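Local coordinates for fluoride-specific ion channel FluC (Bordetella pertussis, PDB 5NKQ), which forms a highly fluoride-specific channel in the bacterial inner membrane, letting toxic fluoride leave the cell while excluding chloride, at residues Trp37-Ala42 against Ser86-Asp91. Sequence-based numbering, arbitrary orientation.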
loop_
_atom_site.group_PDB
_atom_site.type_symbol
_atom_site.label_atom_id
_atom_site.label_comp_id
_atom_site.label_asym_id
_atom_site.label_seq_id
_atom_site.Cartn_x
_atom_site.Cartn_y
_atom_site.Cartn_z
ATOM N N TRP A 37 0.886 -13.111 7.033
ATOM C CA TRP A 37 2.282 -12.778 7.295
ATOM C C TRP A 37 3.034 -12.424 6.017
ATOM O O TRP A 37 4.008 -11.664 6.065
ATOM C CB TRP A 37 2.978 -13.934 8.014
ATOM C CG TRP A 37 2.527 -14.127 9.432
ATOM C CD1 TRP A 37 1.753 -15.141 9.916
ATOM C CD2 TRP A 37 2.820 -13.277 10.550
ATOM N NE1 TRP A 37 1.548 -14.978 11.265
ATOM C CE2 TRP A 37 2.192 -13.841 11.678
ATOM C CE3 TRP A 37 3.552 -12.096 10.705
ATOM C CZ2 TRP A 37 2.272 -13.264 12.945
ATOM C CZ3 TRP A 37 3.631 -11.525 11.965
ATOM C CH2 TRP A 37 2.995 -12.109 13.067
ATOM N N GLY A 38 2.605 -12.958 4.872
ATOM C CA GLY A 38 3.291 -12.650 3.625
ATOM C C GLY A 38 3.061 -11.220 3.175
ATOM O O GLY A 38 4.000 -10.520 2.786
ATOM N N THR A 39 1.803 -10.770 3.212
ATOM C CA THR A 39 1.508 -9.380 2.880
ATOM C C THR A 39 2.191 -8.429 3.852
ATOM O O THR A 39 2.740 -7.397 3.444
ATOM C CB THR A 39 -0.004 -9.143 2.882
ATOM O OG1 THR A 39 -0.643 -10.098 2.026
ATOM C CG2 THR A 39 -0.321 -7.735 2.393
ATOM N N LEU A 40 2.169 -8.762 5.145
ATOM C CA LEU A 40 2.817 -7.915 6.140
ATOM C C LEU A 40 4.325 -7.878 5.932
ATOM O O LEU A 40 4.946 -6.815 6.047
ATOM C CB LEU A 40 2.476 -8.407 7.546
ATOM C CG LEU A 40 3.014 -7.568 8.706
ATOM C CD1 LEU A 40 2.493 -6.141 8.617
ATOM C CD2 LEU A 40 2.640 -8.198 10.039
ATOM N N THR A 41 4.930 -9.028 5.620
ATOM C CA THR A 41 6.364 -9.055 5.348
ATOM C C THR A 41 6.711 -8.184 4.148
ATOM O O THR A 41 7.703 -7.446 4.173
ATOM C CB THR A 41 6.832 -10.493 5.119
ATOM O OG1 THR A 41 6.610 -11.264 6.306
ATOM C CG2 THR A 41 8.316 -10.528 4.769
ATOM N N ALA A 42 5.896 -8.244 3.092
ATOM C CA ALA A 42 6.157 -7.430 1.910
ATOM C C ALA A 42 6.071 -5.944 2.231
ATOM O O ALA A 42 6.884 -5.148 1.747
ATOM C CB ALA A 42 5.177 -7.797 0.794
ATOM N N SER A 86 -5.995 -3.764 2.318
ATOM C CA SER A 86 -7.352 -3.289 2.566
ATOM C C SER A 86 -8.362 -4.428 2.491
ATOM O O SER A 86 -9.267 -4.517 3.328
ATOM C CB SER A 86 -7.709 -2.185 1.571
ATOM O OG SER A 86 -8.971 -1.613 1.869
ATOM N N ALA A 87 -8.224 -5.310 1.497
ATOM C CA ALA A 87 -9.168 -6.414 1.354
ATOM C C ALA A 87 -9.019 -7.422 2.487
ATOM O O ALA A 87 -10.017 -7.969 2.972
ATOM C CB ALA A 87 -8.979 -7.096 -0.000
ATOM N N GLU A 88 -7.783 -7.685 2.918
ATOM C CA GLU A 88 -7.571 -8.584 4.048
ATOM C C GLU A 88 -8.179 -8.014 5.323
ATOM O O GLU A 88 -8.824 -8.738 6.091
ATOM C CB GLU A 88 -6.077 -8.849 4.238
ATOM C CG GLU A 88 -5.431 -9.626 3.101
ATOM C CD GLU A 88 -3.915 -9.523 3.109
ATOM O OE1 GLU A 88 -3.251 -10.456 2.611
ATOM O OE2 GLU A 88 -3.388 -8.508 3.612
ATOM N N THR A 89 -7.988 -6.714 5.563
ATOM C CA THR A 89 -8.546 -6.088 6.756
ATOM C C THR A 89 -10.070 -6.075 6.713
ATOM O O THR A 89 -10.728 -6.351 7.723
ATOM C CB THR A 89 -7.997 -4.668 6.906
ATOM O OG1 THR A 89 -6.569 -4.718 7.006
ATOM C CG2 THR A 89 -8.562 -3.999 8.150
ATOM N N VAL A 90 -10.648 -5.762 5.550
ATOM C CA VAL A 90 -12.102 -5.761 5.418
ATOM C C VAL A 90 -12.662 -7.159 5.660
ATOM O O VAL A 90 -13.720 -7.319 6.282
ATOM C CB VAL A 90 -12.510 -5.211 4.037
ATOM C CG1 VAL A 90 -13.965 -5.535 3.732
ATOM C CG2 VAL A 90 -12.285 -3.706 3.985
ATOM N N ASP A 91 -11.955 -8.191 5.192
ATOM C CA ASP A 91 -12.411 -9.557 5.438
ATOM C C ASP A 91 -12.359 -9.907 6.920
ATOM O O ASP A 91 -13.169 -10.712 7.393
ATOM C CB ASP A 91 -11.580 -10.553 4.630
ATOM C CG ASP A 91 -12.171 -11.953 4.656
ATOM O OD1 ASP A 91 -13.177 -12.185 3.953
ATOM O OD2 ASP A 91 -11.637 -12.818 5.384
#
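T39 and E88 meet side chain to side chain, and this one pair carries the whole contact. T39 OG1 donates a hydrogen bond of 2.7 Å to E88 OE1, on the syn lone pair, the side facing the other carboxylate oxygen. The rest of the T39 side chain faces the same carboxylate. T39 CG2 lies 3.4 Å from E88 OE2, and T39 CB is 3.5 Å from each of E88 OE1 and E88 OE2. The side chains reach toward each other from the two helices and bridge the gap between the two segments, whose closest CA atoms, those of T39 and E88, are 9.2 Å apart. E88 covers most of that gap. Its CG is anti to the carbonyl carbon (chi1 -66°) and the chain beyond is extended, which carries the carboxylate across to T39.

Both residues are buried. They join the start of transmembrane helix 37-59 to helix 83-95, which follows the break after helix 65-79 in the third membrane span of the Fluc fold. T39 and L40 belong to the pocket of a bound fluoride ion, with N43, F85, Y104 and S108.

Further out, both E88 oxygens have other partners. OE2 is hydrogen-bonded to the hydroxyl of Y104, a fluoride-binding residue, so E88 links T39 to a second pocket residue. OE1 also bonds a polar side chain from the chain of another protein, its strongest polar partner. On the T39 side, the backbone N is held by N31 OD1. The T39 side chain also touches Y104 and T81, and that of E88 touches P36.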